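Local coordinates for capsid (Human calicivirus NLV/Boxer/2001/US, PDB 4RDL), which forms the protruding (P) domain of a norovirus coat protein, which dimerises and binds the Lewis y histo-blood group glycan, consistent with a role in receptor attachment, at residues H256-P260 / D261-N265; P17-M21 / N22-N26; T232-Q235 / E236-S239; Y206-G209 / F210-I214. All coordinates share one frame; numbering follows the deposited sequence.

Contact 1. Residues H256-P260 / D261-N265; sequences HYVDP and DTHRN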
loop_
_atom_site.group_PDB
_atom_site.type_symbol
_atom_site.label_atom_id
_atom_site.label_comp_id
_atom_site.label_asym_id
_atom_site.label_seq_id
_atom_site.Cartn_x
_atom_site.Cartn_y
_atom_site.Cartn_z
ATOM N N HIS A 256 10.292 20.188 11.919
ATOM C CA HIS A 256 11.531 19.661 12.456
ATOM C C HIS A 256 11.514 18.154 12.299
ATOM O O HIS A 256 10.508 17.503 12.575
ATOM C CB HIS A 256 11.717 20.058 13.918
ATOM C CG HIS A 256 12.104 21.486 14.085
ATOM N ND1 HIS A 256 12.326 22.059 15.319
ATOM C CD2 HIS A 256 12.324 22.461 13.170
ATOM C CE1 HIS A 256 12.660 23.324 15.156
ATOM N NE2 HIS A 256 12.674 23.591 13.860
ATOM N N TYR A 257 12.623 17.613 11.814
ATOM C CA TYR A 257 12.812 16.177 11.690
ATOM C C TYR A 257 13.539 15.765 12.953
ATOM O O TYR A 257 14.711 16.115 13.153
ATOM C CB TYR A 257 13.640 15.891 10.441
ATOM C CG TYR A 257 13.915 14.438 10.134
ATOM C CD1 TYR A 257 12.884 13.570 9.776
ATOM C CD2 TYR A 257 15.213 13.936 10.158
ATOM C CE1 TYR A 257 13.142 12.249 9.469
ATOM C CE2 TYR A 257 15.478 12.602 9.852
ATOM C CZ TYR A 257 14.435 11.768 9.512
ATOM O OH TYR A 257 14.676 10.447 9.194
ATOM N N VAL A 258 12.830 15.064 13.830
ATOM C CA VAL A 258 13.333 14.828 15.181
ATOM C C VAL A 258 13.677 13.373 15.486
ATOM O O VAL A 258 13.116 12.441 14.895
ATOM C CB VAL A 258 12.353 15.360 16.246
ATOM C CG1 VAL A 258 11.918 16.784 15.910
ATOM C CG2 VAL A 258 11.147 14.429 16.403
ATOM N N ASP A 259 14.604 13.194 16.419
ATOM C CA ASP A 259 14.950 11.873 16.925
ATOM C C ASP A 259 13.690 11.248 17.511
ATOM O O ASP A 259 12.992 11.890 18.284
ATOM C CB ASP A 259 16.026 12.003 18.001
ATOM C CG ASP A 259 16.494 10.665 18.525
ATOM O OD1 ASP A 259 17.584 10.212 18.112
ATOM O OD2 ASP A 259 15.778 10.062 19.350
ATOM N N PRO A 260 13.391 9.993 17.138
ATOM C CA PRO A 260 12.112 9.386 17.521
ATOM C C PRO A 260 12.003 9.112 19.018
ATOM O O PRO A 260 10.897 8.914 19.518
ATOM C CB PRO A 260 12.109 8.065 16.747
ATOM C CG PRO A 260 13.558 7.741 16.559
ATOM C CD PRO A 260 14.232 9.066 16.357
ATOM N N ASP A 261 13.132 9.106 19.719
ATOM C CA ASP A 261 13.142 8.796 21.143
ATOM C C ASP A 261 13.331 10.014 22.044
ATOM O O ASP A 261 12.719 10.102 23.107
ATOM C CB ASP A 261 14.205 7.740 21.442
ATOM C CG ASP A 261 14.008 6.483 20.619
ATOM O OD1 ASP A 261 13.069 5.719 20.921
ATOM O OD2 ASP A 261 14.784 6.265 19.667
ATOM N N THR A 262 14.171 10.953 21.620
ATOM C CA THR A 262 14.456 12.136 22.432
ATOM C C THR A 262 13.718 13.381 21.941
ATOM O O THR A 262 13.612 14.376 22.663
ATOM C CB THR A 262 15.954 12.453 22.438
ATOM O OG1 THR A 262 16.353 12.887 21.130
ATOM C CG2 THR A 262 16.762 11.225 22.850
ATOM N N HIS A 263 13.229 13.323 20.707
ATOM C CA HIS A 263 12.525 14.441 20.078
ATOM C C HIS A 263 13.427 15.646 19.821
ATOM O O HIS A 263 12.951 16.755 19.554
ATOM C CB HIS A 263 11.286 14.828 20.888
ATOM C CG HIS A 263 10.236 13.764 20.909
ATOM N ND1 HIS A 263 10.069 12.866 19.877
ATOM C CD2 HIS A 263 9.306 13.442 21.841
ATOM C CE1 HIS A 263 9.077 12.043 20.167
ATOM N NE2 HIS A 263 8.598 12.370 21.354
ATOM N N ARG A 264 14.733 15.417 19.887
ATOM C CA ARG A 264 15.698 16.449 19.537
ATOM C C ARG A 264 15.645 16.718 18.039
ATOM O O ARG A 264 15.586 15.786 17.237
ATOM C CB ARG A 264 17.102 15.999 19.928
ATOM C CG ARG A 264 18.147 17.087 19.853
ATOM C CD ARG A 264 19.489 16.585 20.372
ATOM N NE ARG A 264 20.142 15.665 19.436
ATOM C CZ ARG A 264 20.009 14.343 19.453
ATOM N NH1 ARG A 264 19.241 13.762 20.361
ATOM N NH2 ARG A 264 20.645 13.602 18.557
ATOM N N ASN A 265 15.668 17.987 17.662
ATOM C CA ASN A 265 15.673 18.367 16.255
ATOM C C ASN A 265 16.973 17.980 15.554
ATOM O O ASN A 265 18.068 18.333 16.014
ATOM C CB ASN A 265 15.440 19.873 16.121
ATOM C CG ASN A 265 15.421 20.330 14.680
ATOM O OD1 ASN A 265 14.905 19.633 13.801
ATOM N ND2 ASN A 265 15.999 21.499 14.425
#

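Contact 2. Residues P17-M21 / N22-N26; sequences PNIPM and NLMSN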
loop_
_atom_site.group_PDB
_atom_site.type_symbol
_atom_site.label_atom_id
_atom_site.label_comp_id
_atom_site.label_asym_id
_atom_site.label_seq_id
_atom_site.Cartn_x
_atom_site.Cartn_y
_atom_site.Cartn_z
ATOM N N PRO A 17 2.084 13.579 9.767
ATOM C CA PRO A 17 2.069 12.320 10.510
ATOM C C PRO A 17 3.190 12.207 11.540
ATOM O O PRO A 17 4.331 12.622 11.303
ATOM C CB PRO A 17 2.247 11.263 9.416
ATOM C CG PRO A 17 1.697 11.904 8.188
ATOM C CD PRO A 17 2.073 13.361 8.309
ATOM N N ASN A 18 2.813 11.649 12.683
ATOM C CA ASN A 18 3.690 11.274 13.775
ATOM C C ASN A 18 4.076 9.810 13.588
ATOM O O ASN A 18 3.784 8.956 14.435
ATOM C CB ASN A 18 2.923 11.441 15.086
ATOM C CG ASN A 18 3.743 11.096 16.295
ATOM O OD1 ASN A 18 4.942 11.365 16.341
ATOM N ND2 ASN A 18 3.098 10.502 17.294
ATOM N N ILE A 19 4.681 9.534 12.437
ATOM C CA ILE A 19 5.174 8.211 12.063
ATOM C C ILE A 19 6.607 8.352 11.560
ATOM O O ILE A 19 6.897 9.235 10.746
ATOM C CB ILE A 19 4.342 7.612 10.909
ATOM C CG1 ILE A 19 2.873 7.469 11.304
ATOM C CG2 ILE A 19 4.904 6.255 10.474
ATOM C CD1 ILE A 19 1.962 7.191 10.146
ATOM N N PRO A 20 7.516 7.484 12.028
ATOM C CA PRO A 20 8.890 7.549 11.518
ATOM C C PRO A 20 8.953 7.421 10.000
ATOM O O PRO A 20 8.193 6.664 9.389
ATOM C CB PRO A 20 9.574 6.360 12.195
ATOM C CG PRO A 20 8.798 6.162 13.456
ATOM C CD PRO A 20 7.368 6.463 13.078
ATOM N N MET A 21 9.872 8.161 9.396
ATOM C CA MET A 21 9.950 8.233 7.946
ATOM C C MET A 21 10.065 6.854 7.303
ATOM O O MET A 21 9.430 6.583 6.268
ATOM C CB MET A 21 11.128 9.111 7.513
ATOM C CG MET A 21 11.158 9.360 6.009
ATOM S SD MET A 21 12.558 10.354 5.461
ATOM C CE MET A 21 13.910 9.214 5.766
ATOM N N ASN A 22 10.873 5.987 7.912
ATOM C CA ASN A 22 11.146 4.668 7.341
ATOM C C ASN A 22 10.037 3.632 7.530
ATOM O O ASN A 22 10.193 2.477 7.113
ATOM C CB ASN A 22 12.499 4.117 7.799
ATOM C CG ASN A 22 12.528 3.769 9.275
ATOM O OD1 ASN A 22 11.849 4.392 10.103
ATOM N ND2 ASN A 22 13.340 2.778 9.617
ATOM N N LEU A 23 8.920 4.056 8.124
ATOM C CA LEU A 23 7.717 3.230 8.189
ATOM C C LEU A 23 6.666 3.670 7.172
ATOM O O LEU A 23 5.632 3.026 7.034
ATOM C CB LEU A 23 7.098 3.244 9.589
ATOM C CG LEU A 23 7.977 2.698 10.718
ATOM C CD1 LEU A 23 7.203 2.606 12.021
ATOM C CD2 LEU A 23 8.554 1.356 10.339
ATOM N N MET A 24 6.922 4.771 6.472
ATOM C CA MET A 24 5.969 5.272 5.486
ATOM C C MET A 24 6.336 4.822 4.078
ATOM O O MET A 24 7.476 4.431 3.821
ATOM C CB MET A 24 5.850 6.799 5.562
ATOM C CG MET A 24 5.127 7.247 6.827
ATOM S SD MET A 24 4.894 9.025 6.955
ATOM C CE MET A 24 6.589 9.524 7.261
ATOM N N SER A 25 5.361 4.868 3.175
ATOM C CA SER A 25 5.561 4.445 1.800
ATOM C C SER A 25 5.949 5.583 0.861
ATOM O O SER A 25 5.530 6.727 1.023
ATOM C CB SER A 25 4.263 3.809 1.276
ATOM O OG SER A 25 4.413 3.331 -0.063
ATOM N N ASN A 26 6.753 5.253 -0.141
ATOM C CA ASN A 26 6.915 6.094 -1.313
ATOM C C ASN A 26 5.517 6.351 -1.896
ATOM O O ASN A 26 4.613 5.521 -1.750
ATOM C CB ASN A 26 7.805 5.345 -2.321
ATOM C CG ASN A 26 8.473 6.255 -3.339
ATOM O OD1 ASN A 26 7.842 6.748 -4.276
ATOM N ND2 ASN A 26 9.783 6.442 -3.181
#

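Contact 3. Residues T232-Q235 / E236-S239; sequences TLPQ and EFVS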
loop_
_atom_site.group_PDB
_atom_site.type_symbol
_atom_site.label_atom_id
_atom_site.label_comp_id
_atom_site.label_asym_id
_atom_site.label_seq_id
_atom_site.Cartn_x
_atom_site.Cartn_y
_atom_site.Cartn_z
ATOM N N THR A 232 7.957 13.281 -3.996
ATOM C CA THR A 232 7.980 14.548 -3.270
ATOM C C THR A 232 7.197 14.535 -1.948
ATOM O O THR A 232 7.310 15.463 -1.152
ATOM C CB THR A 232 7.583 15.740 -4.174
ATOM O OG1 THR A 232 6.484 15.370 -5.019
ATOM C CG2 THR A 232 8.767 16.160 -5.059
ATOM N N LEU A 233 6.420 13.479 -1.708
ATOM C CA LEU A 233 5.792 13.274 -0.395
ATOM C C LEU A 233 5.617 11.790 -0.090
ATOM O O LEU A 233 5.289 11.008 -0.983
ATOM C CB LEU A 233 4.398 13.907 -0.337
ATOM C CG LEU A 233 4.198 15.413 -0.246
ATOM C CD1 LEU A 233 2.705 15.752 -0.336
ATOM C CD2 LEU A 233 4.822 15.966 1.042
ATOM N N PRO A 234 5.782 11.405 1.185
ATOM C CA PRO A 234 5.375 10.058 1.598
ATOM C C PRO A 234 3.870 9.887 1.391
ATOM O O PRO A 234 3.108 10.846 1.575
ATOM C CB PRO A 234 5.694 10.034 3.097
ATOM C CG PRO A 234 6.707 11.140 3.294
ATOM C CD PRO A 234 6.302 12.200 2.313
ATOM N N GLN A 235 3.440 8.688 1.020
ATOM C CA GLN A 235 2.021 8.476 0.780
ATOM C C GLN A 235 1.180 8.799 2.020
ATOM O O GLN A 235 0.082 9.345 1.922
ATOM C CB GLN A 235 1.748 7.042 0.337
ATOM C CG GLN A 235 0.280 6.803 -0.000
ATOM C CD GLN A 235 -0.199 7.692 -1.134
ATOM O OE1 GLN A 235 0.585 8.087 -1.997
ATOM N NE2 GLN A 235 -1.498 7.999 -1.150
ATOM N N GLU A 236 1.692 8.464 3.197
ATOM C CA GLU A 236 0.903 8.677 4.398
ATOM C C GLU A 236 0.768 10.170 4.732
ATOM O O GLU A 236 -0.153 10.555 5.441
ATOM C CB GLU A 236 1.427 7.853 5.574
ATOM C CG GLU A 236 1.133 6.350 5.460
ATOM C CD GLU A 236 2.086 5.607 4.525
ATOM O OE1 GLU A 236 1.849 4.399 4.277
ATOM O OE2 GLU A 236 3.072 6.213 4.037
ATOM N N PHE A 237 1.659 11.013 4.207
ATOM C CA PHE A 237 1.425 12.460 4.304
ATOM C C PHE A 237 0.195 12.828 3.478
ATOM O O PHE A 237 -0.617 13.658 3.895
ATOM C CB PHE A 237 2.612 13.275 3.774
ATOM C CG PHE A 237 3.676 13.571 4.798
ATOM C CD1 PHE A 237 4.237 12.560 5.565
ATOM C CD2 PHE A 237 4.162 14.863 4.945
ATOM C CE1 PHE A 237 5.240 12.842 6.484
ATOM C CE2 PHE A 237 5.170 15.150 5.863
ATOM C CZ PHE A 237 5.703 14.143 6.631
ATOM N N VAL A 238 0.074 12.236 2.292
ATOM C CA VAL A 238 -1.061 12.540 1.421
ATOM C C VAL A 238 -2.384 12.214 2.120
ATOM O O VAL A 238 -3.285 13.059 2.201
ATOM C CB VAL A 238 -0.980 11.783 0.069
ATOM C CG1 VAL A 238 -2.222 12.065 -0.774
ATOM C CG2 VAL A 238 0.290 12.161 -0.684
ATOM N N SER A 239 -2.517 10.988 2.623
ATOM C CA SER A 239 -3.770 10.601 3.269
ATOM C C SER A 239 -4.008 11.433 4.527
ATOM O O SER A 239 -5.149 11.747 4.861
ATOM C CB SER A 239 -3.816 9.103 3.574
ATOM O OG SER A 239 -2.674 8.677 4.285
#

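Contact 4. Residues Y206-G209 / F210-I214; sequences YPPG and FGEAI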
loop_
_atom_site.group_PDB
_atom_site.type_symbol
_atom_site.label_atom_id
_atom_site.label_comp_id
_atom_site.label_asym_id
_atom_site.label_seq_id
_atom_site.Cartn_x
_atom_site.Cartn_y
_atom_site.Cartn_z
ATOM N N TYR A 206 9.177 24.116 -8.634
ATOM C CA TYR A 206 10.462 24.818 -8.629
ATOM C C TYR A 206 10.802 25.276 -7.221
ATOM O O TYR A 206 9.915 25.676 -6.463
ATOM C CB TYR A 206 10.410 26.035 -9.551
ATOM C CG TYR A 206 10.020 25.698 -10.965
ATOM C CD1 TYR A 206 10.954 25.194 -11.862
ATOM C CD2 TYR A 206 8.717 25.874 -11.404
ATOM C CE1 TYR A 206 10.597 24.879 -13.157
ATOM C CE2 TYR A 206 8.353 25.561 -12.692
ATOM C CZ TYR A 206 9.295 25.063 -13.565
ATOM O OH TYR A 206 8.931 24.753 -14.853
ATOM N N PRO A 207 12.095 25.233 -6.872
ATOM C CA PRO A 207 12.547 25.664 -5.545
ATOM C C PRO A 207 12.378 27.176 -5.383
ATOM O O PRO A 207 12.464 27.913 -6.365
ATOM C CB PRO A 207 14.021 25.264 -5.536
ATOM C CG PRO A 207 14.424 25.351 -6.970
ATOM C CD PRO A 207 13.225 24.902 -7.758
ATOM N N PRO A 208 12.121 27.633 -4.151
ATOM C CA PRO A 208 11.727 29.024 -3.880
ATOM C C PRO A 208 12.871 30.031 -3.740
ATOM O O PRO A 208 12.625 31.229 -3.875
ATOM C CB PRO A 208 10.977 28.911 -2.551
ATOM C CG PRO A 208 11.621 27.750 -1.869
ATOM C CD PRO A 208 11.985 26.775 -2.961
ATOM N N GLY A 209 14.086 29.567 -3.469
ATOM C CA GLY A 209 15.195 30.467 -3.198
ATOM C C GLY A 209 15.738 30.271 -1.794
ATOM O O GLY A 209 15.509 29.233 -1.180
ATOM N N PHE A 210 16.467 31.262 -1.287
ATOM C CA PHE A 210 17.014 31.211 0.065
ATOM C C PHE A 210 17.882 29.982 0.301
ATOM O O PHE A 210 17.986 29.482 1.434
ATOM C CB PHE A 210 15.896 31.309 1.112
ATOM C CG PHE A 210 14.905 32.394 0.818
ATOM C CD1 PHE A 210 13.639 32.087 0.351
ATOM C CD2 PHE A 210 15.248 33.726 0.983
ATOM C CE1 PHE A 210 12.724 33.082 0.069
ATOM C CE2 PHE A 210 14.340 34.728 0.702
ATOM C CZ PHE A 210 13.077 34.406 0.244
ATOM N N GLY A 211 18.514 29.512 -0.773
ATOM C CA GLY A 211 19.436 28.395 -0.699
ATOM C C GLY A 211 18.723 27.061 -0.687
ATOM O O GLY A 211 19.352 26.018 -0.516
ATOM N N GLU A 212 17.408 27.092 -0.878
ATOM C CA GLU A 212 16.593 25.899 -0.689
ATOM C C GLU A 212 16.584 24.961 -1.889
ATOM O O GLU A 212 16.686 25.379 -3.047
ATOM C CB GLU A 212 15.167 26.271 -0.281
ATOM C CG GLU A 212 15.132 27.012 1.056
ATOM C CD GLU A 212 13.758 27.512 1.449
ATOM O OE1 GLU A 212 12.742 26.956 0.983
ATOM O OE2 GLU A 212 13.705 28.476 2.244
ATOM N N ALA A 213 16.464 23.679 -1.576
ATOM C CA ALA A 213 16.393 22.625 -2.583
ATOM C C ALA A 213 15.238 21.694 -2.250
ATOM O O ALA A 213 14.983 21.397 -1.083
ATOM C CB ALA A 213 17.706 21.848 -2.629
ATOM N N ILE A 214 14.548 21.225 -3.283
ATOM C CA ILE A 214 13.457 20.279 -3.109
ATOM C C ILE A 214 13.974 18.968 -2.521
ATOM O O ILE A 214 15.031 18.454 -2.929
ATOM C CB ILE A 214 12.756 20.014 -4.454
ATOM C CG1 ILE A 214 12.127 21.314 -4.984
ATOM C CG2 ILE A 214 11.716 18.912 -4.327
ATOM C CD1 ILE A 214 11.657 21.234 -6.415
#

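Contact 1. Residues H256-P260 / D261-N265
A beta hairpin reverses here: D259 and R264 close the loop between antiparallel strands 252-258 and 265-272, and just outside that loop V258 faces N265 as a non-hydrogen-bonded pair, their CA atoms 4.4 Å apart. D259 N donates to R264 O over 2.9 Å in a nearly straight bond (163° at the hydrogen), while H263 N meets D259 O at 2.8 Å along a more bent path. Within the loop the D259 carboxylate ties the turn together. Its chi1 of -177° sets CG anti to the backbone N and brings OD2 to the amides that follow, D261 N at 2.8 Å and T262 N at 2.9 Å. The two donors approach from opposite faces of the carboxylate plane, both on the anti side, so one oxygen is gripped twice; the bond to D261 N has the form of an Asx turn. Next to it R264 N donates to T262 OG1 (3.3 Å), an ST turn. Beyond the loop the N265 amide lies over the H256 ring, their planes 14° apart, with N265 ND2 3.7 Å above the ring plane of H256 and over its centre. Each group has a second tether: N265 OD1 accepts from G267 N, and H256 NE2 bonds to E268. Strand 295-302 flanks strand 252-258 on its other edge, where H256 touches I299 and V258 touches V297.

Contact 2. Residues P17-M21 / N22-N26
M24 folds back against I19 and M21 on the tight side of a short 3-10 turn, whereas P20, N22 and L23 make the looser, partly exposed side. Two backbone bonds set the turn: L23 N donates to P20 O over 3.0 Å, and M24 N to M21 O over 3.1 Å. Both are close to straight at the hydrogen, 160°, yet in each the donor stands well above the carbonyl plane. The M24 chain runs extended through chi2 and then bends at chi3 (-71°), which lays CE 3.5 Å from I19 O and 3.7 Å from M21 CA. Behind it, I19 CG2 reaches two neighbours at once, M24 CG and L23 CB, each at 3.8 Å. P17 CB, by comparison, comes no nearer to M24 SD than 4.3 Å. On the more open side P20 and L23 lie alongside each other and point the same way, with P20 CD 4.0 Å from L23 CD1. At the margins, N18 N bonds to N243 of the second subunit, and L23 packs on V65 of that subunit. Within the chain, P17 and M24 rest on F237 of helix 235-244, while M21 packs on F296 of strand 295-302.

Contact 3. Residues T232-Q235 / E236-S239
Helix 235-244 starts here, with P234 at its N-cap position and the proline ring packed on one face of F237. The backbone bonds of the first turn vary in quality. P234 O receives F237 N at 3.0 Å and V238 N at 3.4 Å, both weak, and regular helical bonding is clear one residue later: S239 N donates to Q235 O over 3.2 Å, at 162° and nearly along the C=O axis. L233 supplies further apolar contacts to the first turn. L233 CD2 meets F237 CD2 at 4.1 Å, the two side chains crossing at about a right angle, and L233 CD1 lies 4.3 Å from V238 CG2. Polar ends are satisfied outside the turn. Q235 bends at chi2 (61°), and its NE2 donates to the carbonyls of T64 and V65 while passing 4.0 Å from V238 CB. E236 divides its carboxylate between S25 N, through OE2, and S66 OG of the second subunit, through OE1, so the helix start takes part in the dimer interface. Ring packing is the remaining element: P234 CG sits 3.6 Å from F237 CD1, and P234 CD makes a CH-pi contact over the face of F237, 4.1 Å from the ring centroid and 23° off its normal.

Contact 4. Residues Y206-G209 / F210-I214
This is a local turn contact at the entry to strand 213-220: G209 and E212 close a type I' beta turn that delivers the chain from a long loop into that strand. The closing bond runs from E212 N to G209 O, 2.9 Å long and 154° at the hydrogen, with the donor well above the carbonyl plane. F210 and G211 occupy the two inner positions, and their phi values, 56° and 81°, are both positive, as this turn type requires. Beside the turn, E212 crosses P208 at about a right angle, its OE1 3.2 Å from P208 CG, while the aliphatic start of the same side chain covers the turn carbonyl, E212 CG being 3.2 Å from G209 O. The buried carboxylate finds its polar partners elsewhere: a salt bridge to K270 through OE2, and hydrogen bonds to Y272 and T278 through OE1. Farther from the turn the arms stay near each other at P207 and A213, CA atoms 5.7 Å apart, without a backbone hydrogen bond joining them. P207 CB lies 3.6 Å from E212 O, and I214 CD1 packs 4.0 Å from P207 N and 4.2 Å from P207 CD. F210, at the corner, meets the ring of Y305. Type I' turns commonly close tight two-residue beta hairpins; here the turn makes the same reversal, but its incoming arm is a proline-bearing loop and only its outgoing arm becomes a strand.

In the fold
From the N terminus the contacts follow in series as 2, 4, 3 and 1; three close turns and contact 3 starts a helix; none nests in or crosses another. Contact 2 bends the segment ahead of strand 35-38, contact 4 leads into strand 213-220, contact 3 opens helix 235-244, and contact 1 joins strands 252-258 and 265-272. In space contact 2 links two of the others: the backbones of S25 and Q235 are hydrogen-bonded, beside the S25-E236 bond, and M21 packs against the Y257 hydroxyl, itself hydrogen-bonded to P291 and G294. Contacts 3 and 4 touch where T232 meets I214. Contacts 1 and 4 reach the same sheet, whereas glycan-contacting D114 and W174 lie on the other one.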